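Local structure of putative calcium binding protein (Streptomyces coelicolor, 3AKB) at residues 12-17 against 23-28; 31-36 against 104-109; 141-146 against 151-156. The protein binds calcium ions through EF-hand loops and probably takes part in calcium-mediated regulation in Streptomyces. The protein carries 2 engineered substitutions. One frame throughout, in Å; residues are numbered along the deposited sequence. Where two conformers were deposited one is given.

Overall arrangement
Interactions 1 and 3 each close an EF-hand loop round a calcium ion, the first near the start of the chain and the third near its end, with centres about 25 Å apart on opposite sides of the chain's centre. Between them interaction 2 joins helix 23-37, which leaves the first calcium site, to helix 89-107, which runs into the third calcium-binding loop at Asp-108. Its centre is about 16 Å from that of interaction 1 and about 18 Å from that of interaction 3. Helix 23-37 serves both 12-17/23-28 and 31-36/104-109, while Leu-104 packs directly on Glu-151 and Ile-154, so interactions 2 and 3 touch.

Interaction 1 of 3, residues 12-17 against 23-28; sequences TFDQDG and RSDFSG. With CA (calcium ion), chain E.
Asp-25 reaches from near the start of helix 23-37 into the loop that follows helix 2-13, and it meets something at every step. Its CB rests 3.4 Å from Phe-13 O. CG stands beside the backbone N (chi1 -79°), which swings the carboxylate toward the calcium ion. OD1 lies 2.6 Å from the ion and also accepts a nearly straight bond from Asp-16 N, 3.0 Å long with 165° at the hydrogen, the N-H coming in almost in line with the C-O bond. OD2 is 2.4 Å from the metal and takes the backbone N of Asp-22 as well, so the bidentate grip is pinned at both oxygens. Asp-14 OD1 and Asp-16 OD1 add one ligand each, their carboxylate planes turned steeply from that of Asp-25, and Asp-14 OD2 accepts from Gly-19 N. Water 2, a further ligand, donates to Asp-16 OD2.

Gln-15 lays CB and CG against Asp-25 O, then bends at chi2 and turns its amide back to Thr-12 O, 2.8 Å from NE2; the same NE2 bonds to Phe-127 O. A leucine in its place has no amide to donate, and Thr-12 O and Phe-127 O would probably lose the group that links them. Behind the site Phe-13 CD1 touches Phe-26 CZ at 3.6 Å, and Ile-21 and helix 44-64 pack on both rings. With Asn-18 and the carbonyl of His-20 completing the metal shell, this is the calcium-binding helix-loop-helix of an EF-hand, with an aspartate as the bidentate residue at the loop's end.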
loop_
_atom_site.group_PDB
_atom_site.type_symbol
_atom_site.label_atom_id
_atom_site.label_comp_id
_atom_site.label_asym_id
_atom_site.label_seq_id
_atom_site.Cartn_x
_atom_site.Cartn_y
_atom_site.Cartn_z
ATOM N N THR A 12 7.247 2.534 4.408
ATOM C CA THR A 12 6.253 2.385 3.358
ATOM C C THR A 12 4.957 3.071 3.798
ATOM O O THR A 12 4.294 3.729 2.995
ATOM C CB THR A 12 5.992 0.897 3.038
ATOM O OG1 THR A 12 7.204 0.307 2.534
ATOM C CG2 THR A 12 4.883 0.765 2.000
ATOM N N PHE A 13 4.604 2.962 5.073
ATOM C CA PHE A 13 3.380 3.610 5.573
ATOM C C PHE A 13 3.587 5.105 5.852
ATOM O O PHE A 13 2.691 5.925 5.635
ATOM C CB PHE A 13 2.893 2.936 6.864
ATOM C CG PHE A 13 2.244 1.580 6.663
ATOM C CD1 PHE A 13 1.222 1.394 5.731
ATOM C CD2 PHE A 13 2.617 0.502 7.480
ATOM C CE1 PHE A 13 0.601 0.111 5.596
ATOM C CE2 PHE A 13 2.001 -0.775 7.353
ATOM C CZ PHE A 13 0.994 -0.960 6.404
ATOM N N ASP A 14 4.786 5.440 6.332
ATOM C CA ASP A 14 5.130 6.831 6.668
ATOM C C ASP A 14 5.560 7.563 5.409
ATOM O O ASP A 14 6.721 7.962 5.249
ATOM C CB ASP A 14 6.215 6.865 7.748
ATOM C CG ASP A 14 6.543 8.272 8.188
ATOM O OD1 ASP A 14 5.671 9.167 8.027
ATOM O OD2 ASP A 14 7.685 8.497 8.697
ATOM N N GLN A 15 4.573 7.790 4.539
ATOM C CA GLN A 15 4.797 8.346 3.217
ATOM C C GLN A 15 5.470 9.711 3.220
ATOM O O GLN A 15 6.280 9.986 2.328
ATOM C CB GLN A 15 3.480 8.362 2.438
ATOM C CG GLN A 15 3.056 6.964 1.969
ATOM C CD GLN A 15 3.813 6.517 0.725
ATOM O OE1 GLN A 15 3.890 7.265 -0.250
ATOM N NE2 GLN A 15 4.343 5.307 0.735
ATOM N N ASP A 16 5.167 10.559 4.218
ATOM C CA ASP A 16 5.787 11.886 4.285
ATOM C C ASP A 16 7.088 11.931 5.108
ATOM O O ASP A 16 7.747 12.982 5.218
ATOM C CB ASP A 16 4.760 12.953 4.703
ATOM C CG ASP A 16 4.336 12.837 6.151
ATOM O OD1 ASP A 16 4.971 12.116 6.955
ATOM O OD2 ASP A 16 3.349 13.533 6.481
ATOM N N GLY A 17 7.470 10.785 5.650
ATOM C CA GLY A 17 8.770 10.610 6.300
ATOM C C GLY A 17 8.953 11.250 7.655
ATOM O O GLY A 17 10.086 11.340 8.150
ATOM N N ARG A 23 -3.475 9.660 9.037
ATOM C CA ARG A 23 -4.390 9.495 7.913
ATOM C C ARG A 23 -3.825 10.231 6.700
ATOM O O ARG A 23 -3.973 9.768 5.588
ATOM C CB ARG A 23 -5.794 9.994 8.234
ATOM C CG ARG A 23 -6.808 9.606 7.169
ATOM C CD ARG A 23 -8.154 10.199 7.469
ATOM N NE ARG A 23 -8.179 11.608 7.112
ATOM C CZ ARG A 23 -9.288 12.326 7.013
ATOM N NH1 ARG A 23 -10.476 11.772 7.278
ATOM N NH2 ARG A 23 -9.185 13.602 6.679
ATOM N N SER A 24 -3.168 11.365 6.930
ATOM C CA SER A 24 -2.658 12.191 5.828
ATOM C C SER A 24 -1.559 11.487 5.028
ATOM O O SER A 24 -1.368 11.768 3.840
ATOM C CB SER A 24 -2.179 13.552 6.293
ATOM O OG SER A 24 -1.135 13.408 7.216
ATOM N N ASP A 25 -0.843 10.549 5.638
ATOM C CA ASP A 25 0.145 9.771 4.869
ATOM C C ASP A 25 -0.562 8.987 3.779
ATOM O O ASP A 25 -0.084 8.909 2.629
ATOM C CB ASP A 25 0.882 8.786 5.782
ATOM C CG ASP A 25 1.998 9.427 6.623
ATOM O OD1 ASP A 25 2.917 10.088 6.067
ATOM O OD2 ASP A 25 1.956 9.247 7.871
ATOM N N PHE A 26 -1.706 8.409 4.150
ATOM C CA PHE A 26 -2.525 7.583 3.239
ATOM C C PHE A 26 -3.240 8.424 2.185
ATOM O O PHE A 26 -3.235 8.061 1.006
ATOM C CB PHE A 26 -3.520 6.754 4.049
ATOM C CG PHE A 26 -2.892 5.594 4.769
ATOM C CD1 PHE A 26 -2.898 4.319 4.189
ATOM C CD2 PHE A 26 -2.322 5.757 6.040
ATOM C CE1 PHE A 26 -2.326 3.238 4.840
ATOM C CE2 PHE A 26 -1.743 4.666 6.678
ATOM C CZ PHE A 26 -1.744 3.413 6.068
ATOM N N SER A 27 -3.854 9.537 2.593
ATOM C CA SER A 27 -4.495 10.400 1.615
ATOM C C SER A 27 -3.465 11.010 0.670
ATOM O O SER A 27 -3.766 11.192 -0.492
ATOM C CB SER A 27 -5.366 11.471 2.266
ATOM O OG SER A 27 -4.601 12.337 3.077
ATOM N N GLY A 28 -2.260 11.294 1.168
ATOM C CA GLY A 28 -1.198 11.846 0.325
ATOM C C GLY A 28 -0.747 10.835 -0.732
ATOM O O GLY A 28 -0.430 11.217 -1.882
HETATM CA CA CA E . 3.924 10.568 8.420
HETATM O O HOH W 1 0.936 13.942 5.547
HETATM O O HOH W 2 2.403 12.352 8.690
#

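Interaction 2 of 3, residues 31-36 against 104-109. Engineered in segment 31-36: Met-33 (natural residue Leu). With CA (calcium ion), chain C.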
loop_
_atom_site.group_PDB
_atom_site.type_symbol
_atom_site.label_atom_id
_atom_site.label_comp_id
_atom_site.label_asym_id
_atom_site.label_seq_id
_atom_site.Cartn_x
_atom_site.Cartn_y
_atom_site.Cartn_z
ATOM N N LYS A 31 -3.408 10.774 -3.319
ATOM C CA LYS A 31 -3.276 11.976 -4.153
ATOM C C LYS A 31 -2.163 11.765 -5.200
ATOM O O LYS A 31 -2.325 12.069 -6.385
ATOM C CB LYS A 31 -2.950 13.198 -3.278
ATOM C CG LYS A 31 -2.814 14.467 -4.072
ATOM C CD LYS A 31 -2.524 15.665 -3.188
ATOM C CE LYS A 31 -3.788 16.396 -2.830
ATOM N NZ LYS A 31 -3.531 17.863 -2.601
ATOM N N ALA A 32 -1.041 11.208 -4.762
ATOM C CA ALA A 32 0.120 11.086 -5.649
ATOM C C ALA A 32 -0.158 10.056 -6.739
ATOM O O ALA A 32 0.247 10.238 -7.895
ATOM C CB ALA A 32 1.386 10.732 -4.848
ATOM N N MET A 33 -0.867 8.983 -6.394
ATOM C CA MET A 33 -1.168 7.980 -7.413
ATOM C C MET A 33 -2.152 8.533 -8.448
ATOM O O MET A 33 -2.000 8.298 -9.641
ATOM C CB MET A 33 -1.747 6.685 -6.808
ATOM C CG MET A 33 -1.785 5.561 -7.804
ATOM S SD MET A 33 -2.937 4.161 -7.394
ATOM C CE MET A 33 -2.650 3.208 -8.931
ATOM N N LEU A 34 -3.171 9.252 -7.982
ATOM C CA LEU A 34 -4.104 9.888 -8.900
ATOM C C LEU A 34 -3.413 10.871 -9.835
ATOM O O LEU A 34 -3.757 10.943 -11.039
ATOM C CB LEU A 34 -5.216 10.590 -8.105
ATOM C CG LEU A 34 -6.110 9.616 -7.343
ATOM C CD1 LEU A 34 -7.038 10.414 -6.405
ATOM C CD2 LEU A 34 -6.921 8.700 -8.239
ATOM N N ALA A 35 -2.471 11.647 -9.296
ATOM C CA ALA A 35 -1.715 12.590 -10.105
ATOM C C ALA A 35 -0.864 11.882 -11.163
ATOM O O ALA A 35 -0.819 12.328 -12.334
ATOM C CB ALA A 35 -0.865 13.470 -9.215
ATOM N N GLU A 36 -0.245 10.757 -10.783
ATOM C CA GLU A 36 0.591 9.986 -11.707
ATOM C C GLU A 36 -0.207 9.515 -12.933
ATOM O O GLU A 36 0.313 9.528 -14.070
ATOM C CB GLU A 36 1.218 8.789 -10.962
ATOM C CG GLU A 36 1.956 7.763 -11.835
ATOM C CD GLU A 36 3.168 8.342 -12.510
ATOM O OE1 GLU A 36 3.895 9.116 -11.851
ATOM O OE2 GLU A 36 3.393 8.054 -13.703
ATOM N N LEU A 104 -5.915 -0.678 -8.620
ATOM C CA LEU A 104 -5.915 -1.332 -9.932
ATOM C C LEU A 104 -6.780 -0.577 -10.940
ATOM O O LEU A 104 -6.434 -0.464 -12.117
ATOM C CB LEU A 104 -6.396 -2.787 -9.830
ATOM C CG LEU A 104 -5.338 -3.686 -9.175
ATOM C CD1 LEU A 104 -5.917 -4.991 -8.732
ATOM C CD2 LEU A 104 -4.152 -4.001 -10.118
ATOM N N GLY A 105 -7.922 -0.072 -10.484
ATOM C CA GLY A 105 -8.809 0.686 -11.386
ATOM C C GLY A 105 -8.128 1.940 -11.896
ATOM O O GLY A 105 -8.251 2.300 -13.076
ATOM N N VAL A 106 -7.420 2.625 -11.003
ATOM C CA VAL A 106 -6.692 3.827 -11.399
ATOM C C VAL A 106 -5.590 3.556 -12.415
ATOM O O VAL A 106 -5.379 4.364 -13.346
ATOM C CB VAL A 106 -6.124 4.556 -10.148
ATOM C CG1 VAL A 106 -5.187 5.678 -10.519
ATOM C CG2 VAL A 106 -7.262 5.102 -9.319
ATOM N N ALA A 107 -4.889 2.436 -12.218
ATOM C CA ALA A 107 -3.739 2.086 -13.050
ATOM C C ALA A 107 -4.111 1.367 -14.362
ATOM O O ALA A 107 -3.234 1.083 -15.193
ATOM C CB ALA A 107 -2.722 1.260 -12.237
ATOM N N ASP A 108 -5.394 1.062 -14.536
ATOM C CA ASP A 108 -5.910 0.482 -15.780
ATOM C C ASP A 108 -6.212 1.610 -16.763
ATOM O O ASP A 108 -7.258 2.237 -16.691
ATOM C CB ASP A 108 -7.170 -0.335 -15.475
ATOM C CG ASP A 108 -7.876 -0.813 -16.724
ATOM O OD1 ASP A 108 -7.259 -0.751 -17.815
ATOM O OD2 ASP A 108 -9.023 -1.313 -16.595
ATOM N N THR A 109 -5.271 1.885 -17.659
ATOM C CA THR A 109 -5.336 3.093 -18.467
ATOM C C THR A 109 -6.209 2.948 -19.715
ATOM O O THR A 109 -6.641 3.956 -20.280
ATOM C CB THR A 109 -3.945 3.583 -18.866
ATOM O OG1 THR A 109 -3.329 2.630 -19.740
ATOM C CG2 THR A 109 -3.086 3.820 -17.640
HETATM CA CA CA C . -5.737 -2.093 -18.917
HETATM O O HOH W 3 -4.086 -0.470 -18.965
HETATM O O HOH W 4 -4.232 -3.263 -20.281
#
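Met-33, an engineered residue where the natural one is leucine, points its methyl at helix 89-107: CE lies 3.9 Å from Val-106 CG1 and 3.8 Å from Ala-107 CB. Met-33 and Val-106 meet end on. CG of the methionine is anti to the backbone N (chi1 -168°) and the chain stays extended beyond it, which carries CE across to the other helix. Val-106 serves two partners, one with each methyl, since its second branch, CG2, meets Leu-34 CD2 at 3.8 Å, Leu-34 lying nearly perpendicular to it. All four touching residues are buried and the contact is wholly apolar. It ties the exiting helix of the first EF-hand to the entering helix of the third, whose loop begins at Asp-108. There OD1 binds a calcium ion at 2.3 Å while OD2 accepts from Gly-113 N, and water 3, another ligand of that ion, accepts from Thr-109 N.

Further out, Leu-49 of helix 44-64 touches both Met-33 and Leu-34, while Phe-127 lies against Met-33. Phe-37, on the last turn of helix 23-37, packs on Val-106 and Ala-107, and farther along the same helix than Met-33, Glu-36 OE2 forms a salt bridge with Arg-122 NE.

Interaction 3 of 3, residues 141-146 against 151-156. With CA (calcium ion), chain I; CA (calcium ion), chain B.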
loop_
_atom_site.group_PDB
_atom_site.type_symbol
_atom_site.label_atom_id
_atom_site.label_comp_id
_atom_site.label_asym_id
_atom_site.label_seq_id
_atom_site.Cartn_x
_atom_site.Cartn_y
_atom_site.Cartn_z
ATOM N N LEU A 141 5.809 -9.138 -9.170
ATOM C CA LEU A 141 4.376 -9.291 -8.927
ATOM C C LEU A 141 3.641 -10.087 -10.010
ATOM O O LEU A 141 2.545 -10.605 -9.760
ATOM C CB LEU A 141 3.731 -7.911 -8.756
ATOM C CG LEU A 141 4.058 -7.232 -7.420
ATOM C CD1 LEU A 141 3.555 -5.815 -7.434
ATOM C CD2 LEU A 141 3.450 -8.018 -6.278
ATOM N N ASP A 142 4.216 -10.145 -11.211
ATOM C CA ASP A 142 3.617 -10.882 -12.330
ATOM C C ASP A 142 4.002 -12.350 -12.222
ATOM O O ASP A 142 4.875 -12.828 -12.938
ATOM C CB ASP A 142 4.094 -10.299 -13.659
ATOM C CG ASP A 142 3.441 -10.957 -14.860
ATOM O OD1 ASP A 142 2.383 -11.570 -14.693
ATOM O OD2 ASP A 142 4.016 -10.880 -15.967
ATOM N N THR A 143 3.353 -13.051 -11.304
ATOM C CA THR A 143 3.779 -14.415 -10.961
ATOM C C THR A 143 3.440 -15.453 -12.019
ATOM O O THR A 143 4.010 -16.548 -12.007
ATOM C CB THR A 143 3.220 -14.867 -9.615
ATOM O OG1 THR A 143 1.802 -14.697 -9.621
ATOM C CG2 THR A 143 3.861 -14.051 -8.493
ATOM N N ASP A 144 2.557 -15.113 -12.954
ATOM C CA ASP A 144 2.218 -16.045 -14.035
ATOM C C ASP A 144 2.795 -15.619 -15.379
ATOM O O ASP A 144 2.639 -16.308 -16.385
ATOM C CB ASP A 144 0.698 -16.340 -14.104
ATOM C CG ASP A 144 -0.152 -15.105 -14.415
ATOM O OD1 ASP A 144 0.394 -13.990 -14.573
ATOM O OD2 ASP A 144 -1.389 -15.251 -14.516
ATOM N N GLY A 145 3.464 -14.474 -15.391
ATOM C CA GLY A 145 4.257 -14.066 -16.552
ATOM C C GLY A 145 3.508 -13.595 -17.799
ATOM O O GLY A 145 4.077 -13.587 -18.891
ATOM N N ASP A 146 2.234 -13.218 -17.652
ATOM C CA ASP A 146 1.410 -12.764 -18.786
ATOM C C ASP A 146 1.478 -11.251 -19.010
ATOM O O ASP A 146 0.780 -10.705 -19.881
ATOM C CB ASP A 146 -0.055 -13.215 -18.643
ATOM C CG ASP A 146 -0.686 -12.822 -17.309
ATOM O OD1 ASP A 146 -0.177 -11.890 -16.642
ATOM O OD2 ASP A 146 -1.700 -13.451 -16.907
ATOM N N GLU A 151 -5.403 -8.472 -9.136
ATOM C CA GLU A 151 -5.721 -8.452 -7.712
ATOM C C GLU A 151 -5.269 -9.729 -7.010
ATOM O O GLU A 151 -4.836 -9.675 -5.855
ATOM C CB GLU A 151 -7.228 -8.247 -7.518
ATOM C CG GLU A 151 -7.674 -8.001 -6.046
ATOM C CD GLU A 151 -9.055 -7.385 -5.968
ATOM O OE1 GLU A 151 -9.451 -6.705 -6.920
ATOM O OE2 GLU A 151 -9.747 -7.591 -4.962
ATOM N N THR A 152 -5.367 -10.876 -7.694
ATOM C CA THR A 152 -4.978 -12.155 -7.077
ATOM C C THR A 152 -3.464 -12.255 -6.908
ATOM O O THR A 152 -2.962 -13.111 -6.158
ATOM C CB THR A 152 -5.540 -13.375 -7.842
ATOM O OG1 THR A 152 -5.035 -13.361 -9.175
ATOM C CG2 THR A 152 -7.060 -13.329 -7.872
ATOM N N GLU A 153 -2.732 -11.377 -7.589
ATOM C CA GLU A 153 -1.278 -11.276 -7.404
ATOM C C GLU A 153 -0.936 -10.270 -6.307
ATOM O O GLU A 153 -0.138 -10.576 -5.414
ATOM C CB GLU A 153 -0.566 -10.959 -8.735
ATOM C CG GLU A 153 -0.611 -12.173 -9.717
ATOM C CD GLU A 153 -0.239 -11.870 -11.159
ATOM O OE1 GLU A 153 -0.484 -10.746 -11.627
ATOM O OE2 GLU A 153 0.285 -12.772 -11.879
ATOM N N ILE A 154 -1.553 -9.085 -6.335
ATOM C CA ILE A 154 -1.164 -8.053 -5.375
ATOM C C ILE A 154 -1.664 -8.253 -3.946
ATOM O O ILE A 154 -0.976 -7.859 -3.009
ATOM C CB ILE A 154 -1.435 -6.612 -5.879
ATOM C CG1 ILE A 154 -2.930 -6.273 -5.964
ATOM C CG2 ILE A 154 -0.781 -6.377 -7.229
ATOM C CD1 ILE A 154 -3.170 -4.785 -6.261
ATOM N N VAL A 155 -2.843 -8.837 -3.758
ATOM C CA VAL A 155 -3.326 -8.943 -2.387
ATOM C C VAL A 155 -2.457 -9.879 -1.532
ATOM O O VAL A 155 -2.009 -9.474 -0.464
ATOM C CB VAL A 155 -4.855 -9.219 -2.291
ATOM C CG1 VAL A 155 -5.302 -9.350 -0.838
ATOM C CG2 VAL A 155 -5.622 -8.081 -2.964
ATOM N N PRO A 156 -2.157 -11.111 -2.017
ATOM C CA PRO A 156 -1.223 -11.933 -1.221
ATOM C C PRO A 156 0.207 -11.365 -1.143
ATOM O O PRO A 156 0.887 -11.547 -0.133
ATOM C CB PRO A 156 -1.224 -13.283 -1.950
ATOM C CG PRO A 156 -1.698 -13.001 -3.290
ATOM C CD PRO A 156 -2.655 -11.843 -3.196
HETATM CA CA CA I . 0.068 -11.745 -14.078
HETATM CA CA CA B . -2.505 -13.866 -15.285
HETATM O O HOH W 5 -3.924 -11.719 -15.253
HETATM O O HOH W 6 -2.146 -12.176 -14.235
#
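Glu-153 meets the loop 141-146 chiefly through metal bonds. Its carboxylate holds one calcium ion in bidentate fashion, OE2 at 2.4 Å and OE1 at 2.7 Å, while Asp-142, Asp-144 and Asp-146 each give an OD1 and Lys-148 its carbonyl. CG beside the backbone N (chi1 -70°) and an extended chain beyond it deliver the group from helix 151-161 into the loop. Its plane stands 75° from that of Asp-142 and equally far from that of Asp-144. The carboxylates of Asp-144 and Asp-146 bridge to a second ion through OD2, but this site, modelled as calcium, has implausibly short bonds and its geometry is doubtful.

Among the hydrogen bonds, Thr-143 N and Asp-144 N both give weak ones to Glu-153 OE2, at 3.1 Å and 3.4 Å. Firmer are those from Gly-150 N to Glu-153 OE1 and from Gly-147 N to Asp-142 OD2.

Apolar contact is slight: Leu-141 CD1 lies 4.4 Å from Ile-154 CG2, and Val-149 touches both side chains. A separate van der Waals contact sets the carbonyl Leu-141 O 3.3 Å from Glu-153 CB.

This EF-hand thus crowds carboxylates together, Asp-144 OD1 being only 3.0 Å from Glu-153 OE2. Such closeness is likely to be tolerable because the calcium ion offsets the negative charge, so without metal these groups would probably push apart.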